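Local coordinates for adenosine kinase, putative (Trypanosoma brucei, PDB 3OTX), which probably phosphorylates adenosine and related nucleosides with ATP to give the monophosphates, a step of purine salvage, at residues 324-327 against 328-332; 302-305 against 306-310; 221-224 against 225-229. The protein carries 1 engineered substitution. All blocks are in the same frame, centred on the assembly; numbering follows the deposited sequence.

Interaction 1. Residues 324-327 against 328-332; sequences GHYT and AQEVI. With AP5 (bis(adenosine)-5'-pentaphosphate), chain C.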
loop_
_atom_site.group_PDB
_atom_site.type_symbol
_atom_site.label_atom_id
_atom_site.label_comp_id
_atom_site.label_asym_id
_atom_site.label_seq_id
_atom_site.Cartn_x
_atom_site.Cartn_y
_atom_site.Cartn_z
ATOM N N GLY A 324 -3.799 -13.402 -0.363
ATOM C CA GLY A 324 -2.693 -12.450 -0.407
ATOM C C GLY A 324 -1.381 -13.180 -0.673
ATOM O O GLY A 324 -0.520 -12.649 -1.373
ATOM N N HIS A 325 -1.205 -14.376 -0.105
ATOM C CA HIS A 325 0.019 -15.140 -0.408
ATOM C C HIS A 325 0.065 -15.511 -1.881
ATOM O O HIS A 325 1.120 -15.451 -2.508
ATOM C CB HIS A 325 0.122 -16.418 0.416
ATOM C CG HIS A 325 0.238 -16.183 1.879
ATOM N ND1 HIS A 325 -0.019 -17.182 2.793
ATOM C CD2 HIS A 325 0.582 -15.083 2.596
ATOM C CE1 HIS A 325 0.155 -16.704 4.015
ATOM N NE2 HIS A 325 0.525 -15.437 3.920
ATOM N N TYR A 326 -1.084 -15.892 -2.432
ATOM C CA TYR A 326 -1.137 -16.255 -3.829
ATOM C C TYR A 326 -0.700 -15.061 -4.723
ATOM O O TYR A 326 0.173 -15.199 -5.596
ATOM C CB TYR A 326 -2.555 -16.739 -4.206
ATOM C CG TYR A 326 -2.690 -16.787 -5.694
ATOM C CD1 TYR A 326 -2.098 -17.806 -6.445
ATOM C CD2 TYR A 326 -3.343 -15.766 -6.358
ATOM C CE1 TYR A 326 -2.192 -17.821 -7.852
ATOM C CE2 TYR A 326 -3.428 -15.751 -7.752
ATOM C CZ TYR A 326 -2.853 -16.778 -8.478
ATOM O OH TYR A 326 -2.963 -16.737 -9.847
ATOM N N THR A 327 -1.339 -13.919 -4.524
ATOM C CA THR A 327 -1.044 -12.758 -5.336
ATOM C C THR A 327 0.395 -12.281 -5.144
ATOM O O THR A 327 1.067 -11.952 -6.121
ATOM C CB THR A 327 -2.056 -11.607 -5.141
ATOM O OG1 THR A 327 -2.224 -11.335 -3.765
ATOM C CG2 THR A 327 -3.429 -12.006 -5.708
ATOM N N ALA A 328 0.874 -12.280 -3.904
ATOM C CA ALA A 328 2.273 -11.880 -3.653
ATOM C C ALA A 328 3.244 -12.817 -4.371
ATOM O O ALA A 328 4.199 -12.361 -5.029
ATOM C CB ALA A 328 2.557 -11.844 -2.151
ATOM N N GLN A 329 2.971 -14.120 -4.292
ATOM C CA GLN A 329 3.815 -15.086 -4.945
ATOM C C GLN A 329 3.775 -14.957 -6.466
ATOM O O GLN A 329 4.782 -15.167 -7.127
ATOM C CB GLN A 329 3.528 -16.497 -4.449
ATOM C CG GLN A 329 4.105 -16.653 -3.037
ATOM C CD GLN A 329 4.116 -18.065 -2.509
ATOM O OE1 GLN A 329 3.412 -18.942 -3.006
ATOM N NE2 GLN A 329 4.925 -18.297 -1.495
ATOM N N GLU A 330 2.631 -14.560 -7.006
ATOM C CA GLU A 330 2.566 -14.349 -8.466
ATOM C C GLU A 330 3.420 -13.150 -8.881
ATOM O O GLU A 330 4.209 -13.237 -9.837
ATOM C CB GLU A 330 1.118 -14.158 -8.938
ATOM C CG GLU A 330 0.275 -15.419 -8.955
ATOM C CD GLU A 330 0.803 -16.514 -9.868
ATOM O OE1 GLU A 330 1.184 -16.210 -11.019
ATOM O OE2 GLU A 330 0.833 -17.687 -9.424
ATOM N N VAL A 331 3.252 -12.054 -8.171
ATOM C CA VAL A 331 3.891 -10.780 -8.510
ATOM C C VAL A 331 5.424 -10.860 -8.400
ATOM O O VAL A 331 6.149 -10.346 -9.272
ATOM C CB VAL A 331 3.260 -9.615 -7.714
ATOM C CG1 VAL A 331 4.139 -8.361 -7.731
ATOM C CG2 VAL A 331 1.871 -9.289 -8.285
ATOM N N ILE A 332 5.924 -11.542 -7.378
ATOM C CA ILE A 332 7.388 -11.590 -7.182
ATOM C C ILE A 332 8.082 -12.506 -8.188
ATOM O O ILE A 332 9.315 -12.467 -8.344
ATOM C CB ILE A 332 7.791 -11.931 -5.699
ATOM C CG1 ILE A 332 7.463 -13.403 -5.402
ATOM C CG2 ILE A 332 7.195 -10.901 -4.703
ATOM C CD1 ILE A 332 7.806 -13.883 -4.013
HETATM P PA AP5 C . 6.790 -9.643 2.720
HETATM O O1A AP5 C . 8.272 -9.770 2.383
HETATM O O2A AP5 C . 6.472 -9.827 4.190
HETATM O O3A AP5 C . 6.158 -8.225 2.294
HETATM P PB AP5 C . 6.870 -6.779 2.386
HETATM O O1B AP5 C . 8.036 -6.769 3.325
HETATM O O2B AP5 C . 5.783 -5.790 2.624
HETATM O O3B AP5 C . 7.393 -6.680 0.885
HETATM P PG AP5 C . 8.511 -5.796 0.175
HETATM O O1G AP5 C . 8.948 -6.552 -1.042
HETATM O O2G AP5 C . 9.732 -5.514 1.022
HETATM O O3G AP5 C . 7.653 -4.573 -0.244
HETATM P PD AP5 C . 8.067 -3.217 -1.022
HETATM O O1D AP5 C . 9.537 -3.144 -1.395
HETATM O O2D AP5 C . 7.477 -2.103 -0.203
HETATM O O3D AP5 C . 7.277 -3.421 -2.409
HETATM P PE AP5 C . 5.740 -3.018 -2.694
HETATM O O1E AP5 C . 4.902 -3.343 -1.490
HETATM O O2E AP5 C . 5.315 -3.607 -4.037
HETATM O O5F AP5 C . 5.994 -10.655 1.765
HETATM C C5F AP5 C . 4.567 -10.645 1.717
HETATM C C4F AP5 C . 4.086 -11.989 1.228
HETATM O O4F AP5 C . 4.712 -12.309 -0.022
HETATM C C3F AP5 C . 4.472 -13.167 2.119
HETATM O O3F AP5 C . 3.504 -13.341 3.124
HETATM C C2F AP5 C . 4.588 -14.309 1.152
HETATM O O2F AP5 C . 3.311 -14.824 0.865
HETATM C C1F AP5 C . 5.104 -13.623 -0.117
HETATM N N9A AP5 C . 6.590 -13.635 -0.238
HETATM C C8A AP5 C . 7.451 -12.543 -0.093
HETATM N N7A AP5 C . 8.720 -12.987 -0.307
HETATM C C5A AP5 C . 8.677 -14.309 -0.595
HETATM C C6A AP5 C . 9.634 -15.241 -0.931
HETATM N N6A AP5 C . 10.911 -14.902 -1.128
HETATM N N1A AP5 C . 9.241 -16.533 -1.186
HETATM C C2A AP5 C . 7.911 -16.919 -1.141
HETATM N N3A AP5 C . 6.962 -15.973 -0.816
HETATM C C4A AP5 C . 7.329 -14.700 -0.573
HETATM O O5J AP5 C . 5.793 -1.398 -2.811
HETATM C C5J AP5 C . 6.565 -0.793 -3.834
HETATM C C4J AP5 C . 5.811 0.478 -4.187
HETATM O O4J AP5 C . 5.936 1.451 -3.137
HETATM C C3J AP5 C . 6.379 1.212 -5.407
HETATM O O3J AP5 C . 5.496 0.975 -6.504
HETATM C C2J AP5 C . 6.442 2.688 -4.982
HETATM O O2J AP5 C . 5.893 3.583 -5.943
HETATM C C1J AP5 C . 5.615 2.687 -3.719
HETATM N N9B AP5 C . 5.928 3.799 -2.809
HETATM C C8B AP5 C . 7.160 4.055 -2.270
HETATM N N7B AP5 C . 7.038 5.186 -1.527
HETATM C C5B AP5 C . 5.743 5.630 -1.597
HETATM C C6B AP5 C . 5.076 6.720 -1.026
HETATM N N6B AP5 C . 5.683 7.667 -0.292
HETATM N N1B AP5 C . 3.757 6.859 -1.361
HETATM C C2B AP5 C . 3.047 5.954 -2.116
HETATM N N3B AP5 C . 3.714 4.905 -2.714
HETATM C C4B AP5 C . 5.038 4.743 -2.413
HETATM O O HOH W 1 1.208 -17.629 -6.456
#
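Tyr326 and Glu330 sit one turn apart on helix 317-332, the last helix of this ribokinase-like (PfkB) fold, and their side chains meet in a CH-pi contact. Glu330 CG lies over one face of the tyrosine ring, 3.8 Å from the centroid, displaced toward the rim. It is chi1 (-74°), with CG anti to the carbonyl carbon, that brings it there; the bend at chi2 only steers the carboxylate, its plane 31° from the ring's, and sets OE2 3.4 Å from Tyr326 CE1. One water fastens the pair, donating to Tyr326 O (2.8 Å) and to Glu330 OE2 (3.0 Å). Beyond the segments Tyr326 OH takes a hydrogen bond with Ser344 N, and Phe345 stacks on the ring.

Another side of the same helix lines the pocket of one adenosine of the inhibitor, that on the PA end of the pentaphosphate (ribose atoms F, base atoms A). His325 approaches this ribose obliquely, CD2 coming to 3.2 Å from O2F, while NE2 is occupied by Thr272 OG1. Ala328 CB packs 3.1 Å from the ring oxygen O4F. Extended beyond CG, Gln329 carries its amide to the base, where NE2 donates to N3A at 3.2 Å in a nearly straight bond (165°); the same nitrogen is also bonded to Pro286 O. Gln329 N donates to His325 O, tying two pocket residues together. Ile332 CD1 ends 3.6 Å from both C4A and C5A, the atoms of that adenine's fusion bond.

Interaction 2. Residues 302-305 against 306-310; sequences AFMG and GFLSA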
loop_
_atom_site.group_PDB
_atom_site.type_symbol
_atom_site.label_atom_id
_atom_site.label_comp_id
_atom_site.label_asym_id
_atom_site.label_seq_id
_atom_site.Cartn_x
_atom_site.Cartn_y
_atom_site.Cartn_z
ATOM N N ALA A 302 1.182 -6.420 -3.332
ATOM C CA ALA A 302 0.526 -7.571 -3.971
ATOM C C ALA A 302 -0.204 -8.419 -2.931
ATOM O O ALA A 302 -1.342 -8.854 -3.176
ATOM C CB ALA A 302 1.524 -8.396 -4.761
ATOM N N PHE A 303 0.426 -8.618 -1.768
ATOM C CA PHE A 303 -0.277 -9.316 -0.671
ATOM C C PHE A 303 -1.587 -8.585 -0.344
ATOM O O PHE A 303 -2.656 -9.216 -0.250
ATOM C CB PHE A 303 0.591 -9.411 0.603
ATOM C CG PHE A 303 -0.171 -9.968 1.784
ATOM C CD1 PHE A 303 -0.328 -11.340 1.922
ATOM C CD2 PHE A 303 -0.761 -9.112 2.694
ATOM C CE1 PHE A 303 -1.051 -11.868 2.972
ATOM C CE2 PHE A 303 -1.508 -9.625 3.757
ATOM C CZ PHE A 303 -1.659 -11.018 3.887
ATOM N N MET A 304 -1.508 -7.265 -0.158
ATOM C CA MET A 304 -2.668 -6.481 0.233
ATOM C C MET A 304 -3.761 -6.532 -0.846
ATOM O O MET A 304 -4.958 -6.623 -0.513
ATOM C CB MET A 304 -2.267 -5.049 0.568
ATOM C CG MET A 304 -3.370 -4.205 1.129
ATOM S SD MET A 304 -3.663 -4.679 2.851
ATOM C CE MET A 304 -5.421 -4.548 2.881
ATOM N N GLY A 305 -3.370 -6.481 -2.120
ATOM C CA GLY A 305 -4.367 -6.640 -3.189
ATOM C C GLY A 305 -5.149 -7.942 -3.126
ATOM O O GLY A 305 -6.382 -7.938 -3.281
ATOM N N GLY A 306 -4.452 -9.062 -2.877
ATOM C CA GLY A 306 -5.118 -10.361 -2.847
ATOM C C GLY A 306 -6.000 -10.417 -1.611
ATOM O O GLY A 306 -7.156 -10.908 -1.670
ATOM N N PHE A 307 -5.465 -9.956 -0.485
ATOM C CA PHE A 307 -6.236 -9.885 0.764
ATOM C C PHE A 307 -7.568 -9.153 0.553
ATOM O O PHE A 307 -8.635 -9.678 0.928
ATOM C CB PHE A 307 -5.386 -9.214 1.854
ATOM C CG PHE A 307 -6.023 -9.236 3.248
ATOM C CD1 PHE A 307 -5.657 -10.190 4.171
ATOM C CD2 PHE A 307 -7.006 -8.279 3.596
ATOM C CE1 PHE A 307 -6.286 -10.205 5.460
ATOM C CE2 PHE A 307 -7.614 -8.274 4.878
ATOM C CZ PHE A 307 -7.247 -9.256 5.804
ATOM N N LEU A 308 -7.529 -7.978 -0.077
ATOM C CA LEU A 308 -8.765 -7.209 -0.324
ATOM C C LEU A 308 -9.694 -7.897 -1.297
ATOM O O LEU A 308 -10.921 -7.813 -1.126
ATOM C CB LEU A 308 -8.417 -5.841 -0.886
ATOM C CG LEU A 308 -7.898 -4.854 0.129
ATOM C CD1 LEU A 308 -7.350 -3.582 -0.588
ATOM C CD2 LEU A 308 -9.007 -4.461 1.076
ATOM N N SER A 309 -9.139 -8.555 -2.325
ATOM C CA SER A 309 -9.991 -9.258 -3.303
ATOM C C SER A 309 -10.818 -10.374 -2.662
ATOM O O SER A 309 -11.948 -10.627 -3.087
ATOM C CB SER A 309 -9.183 -9.782 -4.488
ATOM O OG SER A 309 -8.467 -10.968 -4.153
ATOM N N ALA A 310 -10.266 -11.017 -1.637
ATOM C CA ALA A 310 -10.980 -12.076 -0.932
ATOM C C ALA A 310 -11.891 -11.500 0.125
ATOM O O ALA A 310 -12.984 -12.026 0.341
ATOM C CB ALA A 310 -9.998 -13.025 -0.283
#
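Gly306 O is held by two donors from the following turn of helix 300-311: Ala310 N at 3.1 Å, and Ser309 OG at 2.8 Å. The serine hydroxyl gets there because its OG lies between the backbone N and the carbonyl carbon (chi1 77°), folded against its own helix, so this buried hydroxyl donates to the backbone. Gly306 N donates in turn to Ala302 O, which also accepts from Thr327 OG1 of helix 317-332. This helix begins at the GAGD motif of the PfkB kinases, whose aspartate, Asp301, is the predicted proton acceptor.

The apolar side chains point to the central sheet. The rings of Phe303 and Phe307 run alongside each other in the same direction, Phe303 CZ meeting Phe307 CD1 obliquely at 4.1 Å. Met304 kinks along its chain and swings its methyl across to Leu308, with CE 3.7 Å from Leu308 CG; the same CE reaches Phe307 CD2 at 4.1 Å. Val264 and Met195, on two strands of the sheet, touch this layer. These contacts with the sheet are apolar, so burial of hydrocarbon and close packing probably hold the helix there, while its polar backbone atoms are satisfied mainly by the helix itself.

Interaction 3. Residues 221-224 against 225-229; sequences IVAN and RHEAK. With AP5 (bis(adenosine)-5'-pentaphosphate), chain C.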
loop_
_atom_site.group_PDB
_atom_site.type_symbol
_atom_site.label_atom_id
_atom_site.label_comp_id
_atom_site.label_asym_id
_atom_site.label_seq_id
_atom_site.Cartn_x
_atom_site.Cartn_y
_atom_site.Cartn_z
ATOM N N ILE A 221 -5.231 -3.503 10.585
ATOM C CA ILE A 221 -3.906 -2.972 10.424
ATOM C C ILE A 221 -3.064 -4.059 9.775
ATOM O O ILE A 221 -2.990 -5.176 10.286
ATOM C CB ILE A 221 -3.265 -2.633 11.767
ATOM C CG1 ILE A 221 -4.113 -1.588 12.537
ATOM C CG2 ILE A 221 -1.803 -2.180 11.541
ATOM C CD1 ILE A 221 -3.739 -1.439 13.996
ATOM N N VAL A 222 -2.434 -3.723 8.647
ATOM C CA VAL A 222 -1.614 -4.689 7.902
ATOM C C VAL A 222 -0.186 -4.123 7.858
ATOM O O VAL A 222 0.009 -2.913 7.680
ATOM C CB VAL A 222 -2.168 -4.883 6.475
ATOM C CG1 VAL A 222 -1.297 -5.862 5.663
ATOM C CG2 VAL A 222 -3.583 -5.433 6.539
ATOM N N ALA A 223 0.816 -4.981 8.078
ATOM C CA ALA A 223 2.215 -4.559 7.972
ATOM C C ALA A 223 3.104 -5.755 7.716
ATOM O O ALA A 223 2.643 -6.871 7.702
ATOM C CB ALA A 223 2.664 -3.874 9.234
ATOM N N ASN A 224 4.381 -5.503 7.493
ATOM C CA ASN A 224 5.352 -6.581 7.473
ATOM C C ASN A 224 6.089 -6.709 8.807
ATOM O O ASN A 224 5.837 -5.953 9.746
ATOM C CB ASN A 224 6.331 -6.396 6.301
ATOM C CG ASN A 224 7.184 -5.166 6.448
ATOM O OD1 ASN A 224 7.184 -4.510 7.493
ATOM N ND2 ASN A 224 7.922 -4.836 5.403
ATOM N N ARG A 225 7.046 -7.635 8.857
ATOM C CA ARG A 225 7.767 -7.943 10.100
ATOM C C ARG A 225 8.508 -6.696 10.625
ATOM O O ARG A 225 8.480 -6.373 11.826
ATOM C CB ARG A 225 8.775 -9.063 9.819
ATOM C CG ARG A 225 9.372 -9.658 11.083
ATOM C CD ARG A 225 10.695 -10.371 10.803
ATOM N NE ARG A 225 10.573 -11.730 10.244
ATOM C CZ ARG A 225 10.570 -12.032 8.947
ATOM N NH1 ARG A 225 10.626 -11.061 8.034
ATOM N NH2 ARG A 225 10.508 -13.318 8.557
ATOM N N HIS A 226 9.157 -5.988 9.713
ATOM C CA HIS A 226 9.962 -4.847 10.086
ATOM C C HIS A 226 9.120 -3.698 10.654
ATOM O O HIS A 226 9.473 -3.115 11.689
ATOM C CB HIS A 226 10.759 -4.396 8.875
ATOM C CG HIS A 226 11.849 -3.432 9.190
ATOM N ND1 HIS A 226 12.996 -3.351 8.433
ATOM C CD2 HIS A 226 11.984 -2.512 10.180
ATOM C CE1 HIS A 226 13.788 -2.419 8.935
ATOM N NE2 HIS A 226 13.203 -1.901 10.000
ATOM N N GLU A 227 8.019 -3.393 9.968
ATOM C CA GLU A 227 7.098 -2.349 10.380
ATOM C C GLU A 227 6.461 -2.731 11.702
ATOM O O GLU A 227 6.224 -1.854 12.530
ATOM C CB GLU A 227 6.036 -2.168 9.311
ATOM C CG GLU A 227 6.573 -1.530 8.025
ATOM C CD GLU A 227 5.717 -1.890 6.816
ATOM O OE1 GLU A 227 4.595 -2.444 6.978
ATOM O OE2 GLU A 227 6.165 -1.641 5.680
ATOM N N ALA A 228 6.179 -4.014 11.913
ATOM C CA ALA A 228 5.616 -4.436 13.194
ATOM C C ALA A 228 6.592 -4.146 14.337
ATOM O O ALA A 228 6.197 -3.634 15.404
ATOM C CB ALA A 228 5.212 -5.946 13.172
ATOM N N LYS A 229 7.874 -4.458 14.125
ATOM C CA LYS A 229 8.873 -4.132 15.145
ATOM C C LYS A 229 8.999 -2.618 15.356
ATOM O O LYS A 229 9.210 -2.177 16.491
ATOM C CB LYS A 229 10.231 -4.743 14.812
ATOM C CG LYS A 229 10.190 -6.250 14.760
ATOM C CD LYS A 229 11.548 -6.817 14.328
ATOM C CE LYS A 229 11.535 -8.322 14.399
ATOM N NZ LYS A 229 12.691 -8.934 13.738
HETATM P PA AP5 C . 6.790 -9.643 2.720
HETATM O O1A AP5 C . 8.272 -9.770 2.383
HETATM O O2A AP5 C . 6.472 -9.827 4.190
HETATM O O3A AP5 C . 6.158 -8.225 2.294
HETATM P PB AP5 C . 6.870 -6.779 2.386
HETATM O O1B AP5 C . 8.036 -6.769 3.325
HETATM O O2B AP5 C . 5.783 -5.790 2.624
HETATM O O3B AP5 C . 7.393 -6.680 0.885
HETATM P PG AP5 C . 8.511 -5.796 0.175
HETATM O O1G AP5 C . 8.948 -6.552 -1.042
HETATM O O2G AP5 C . 9.732 -5.514 1.022
HETATM O O3G AP5 C . 7.653 -4.573 -0.244
HETATM P PD AP5 C . 8.067 -3.217 -1.022
HETATM O O1D AP5 C . 9.537 -3.144 -1.395
HETATM O O2D AP5 C . 7.477 -2.103 -0.203
HETATM O O3D AP5 C . 7.277 -3.421 -2.409
HETATM P PE AP5 C . 5.740 -3.018 -2.694
HETATM O O1E AP5 C . 4.902 -3.343 -1.490
HETATM O O2E AP5 C . 5.315 -3.607 -4.037
HETATM O O5F AP5 C . 5.994 -10.655 1.765
HETATM C C5F AP5 C . 4.567 -10.645 1.717
HETATM C C4F AP5 C . 4.086 -11.989 1.228
HETATM O O4F AP5 C . 4.712 -12.309 -0.022
HETATM C C3F AP5 C . 4.472 -13.167 2.119
HETATM O O3F AP5 C . 3.504 -13.341 3.124
HETATM C C2F AP5 C . 4.588 -14.309 1.152
HETATM O O2F AP5 C . 3.311 -14.824 0.865
HETATM C C1F AP5 C . 5.104 -13.623 -0.117
HETATM N N9A AP5 C . 6.590 -13.635 -0.238
HETATM C C8A AP5 C . 7.451 -12.543 -0.093
HETATM N N7A AP5 C . 8.720 -12.987 -0.307
HETATM C C5A AP5 C . 8.677 -14.309 -0.595
HETATM C C6A AP5 C . 9.634 -15.241 -0.931
HETATM N N6A AP5 C . 10.911 -14.902 -1.128
HETATM N N1A AP5 C . 9.241 -16.533 -1.186
HETATM C C2A AP5 C . 7.911 -16.919 -1.141
HETATM N N3A AP5 C . 6.962 -15.973 -0.816
HETATM C C4A AP5 C . 7.329 -14.700 -0.573
HETATM O O5J AP5 C . 5.793 -1.398 -2.811
HETATM C C5J AP5 C . 6.565 -0.793 -3.834
HETATM C C4J AP5 C . 5.811 0.478 -4.187
HETATM O O4J AP5 C . 5.936 1.451 -3.137
HETATM C C3J AP5 C . 6.379 1.212 -5.407
HETATM O O3J AP5 C . 5.496 0.975 -6.504
HETATM C C2J AP5 C . 6.442 2.688 -4.982
HETATM O O2J AP5 C . 5.893 3.583 -5.943
HETATM C C1J AP5 C . 5.615 2.687 -3.719
HETATM N N9B AP5 C . 5.928 3.799 -2.809
HETATM C C8B AP5 C . 7.160 4.055 -2.270
HETATM N N7B AP5 C . 7.038 5.186 -1.527
HETATM C C5B AP5 C . 5.743 5.630 -1.597
HETATM C C6B AP5 C . 5.076 6.720 -1.026
HETATM N N6B AP5 C . 5.683 7.667 -0.292
HETATM N N1B AP5 C . 3.757 6.859 -1.361
HETATM C C2B AP5 C . 3.047 5.954 -2.116
HETATM N N3B AP5 C . 3.714 4.905 -2.714
HETATM C C4B AP5 C . 5.038 4.743 -2.413
#
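At Asn224 strand 221-224 passes straight into helix 225-229, the two axes turning through 111° and approaching to 5.1 Å. Asn224 is the N-cap, and with Glu227 it forms a capping box that fits the NxxE motif of the PfkB family. Its OD1 accepts from Glu227 N at 2.8 Å, the donor standing nearly in line with the amide C=O. In return, Glu227 OE1 takes the Asn224 N-H at 3.1 Å, a bond that comes in over the face of the carboxylate. The side chains run roughly perpendicular, and their flat ends are tilted 35° to each other. In Asn224 a chi1 of 65° tucks CG in over the backbone, which turns OD1 back over the first turn of the helix. Ala223 CB touches Glu227 OE1 at 3.3 Å, and Ala228 N closes the first helical turn on Asn224 O.

With OD1 engaged, ND2 faces the inhibitor and donates to O1B on its PB phosphate at 2.8 Å. Arg225 reaches over to Asp268, itself part of the nucleotide site, and to Glu270, forming a salt bridge with each. The bond from Glu227 N to OD1, with that from ND2 to O1B, fixes the amide's rotation, so its N-H is presented to the phosphate and its oxygen is kept from it. The Glu227 side chain lies about 5 Å from a bound sodium ion, consistent with the motif's role in magnesium and phosphate binding in relatives.

How the interactions relate
Interactions 1 and 2 lie on successive helices, 317-332 and 300-311, that pack directly together: Gly324 C lies 3.4 Å from Phe303 CD1, and Phe303 CE1 is 3.6 Å from His325 CD2. Interaction 2 is fully buried and mostly apolar. Interaction 1 is buried too but two-sided, with one flank lining the pocket and a partly exposed CH-pi pair on another. Interaction 3, partly buried, comes earlier in the chain, at the end of a central strand, and relies on polar capping; Val222 CG2 nevertheless reaches Met304 SD of interaction 2 at 3.8 Å. Interactions 1 and 3 do not touch, yet they hold base and phosphate of the same inhibitor.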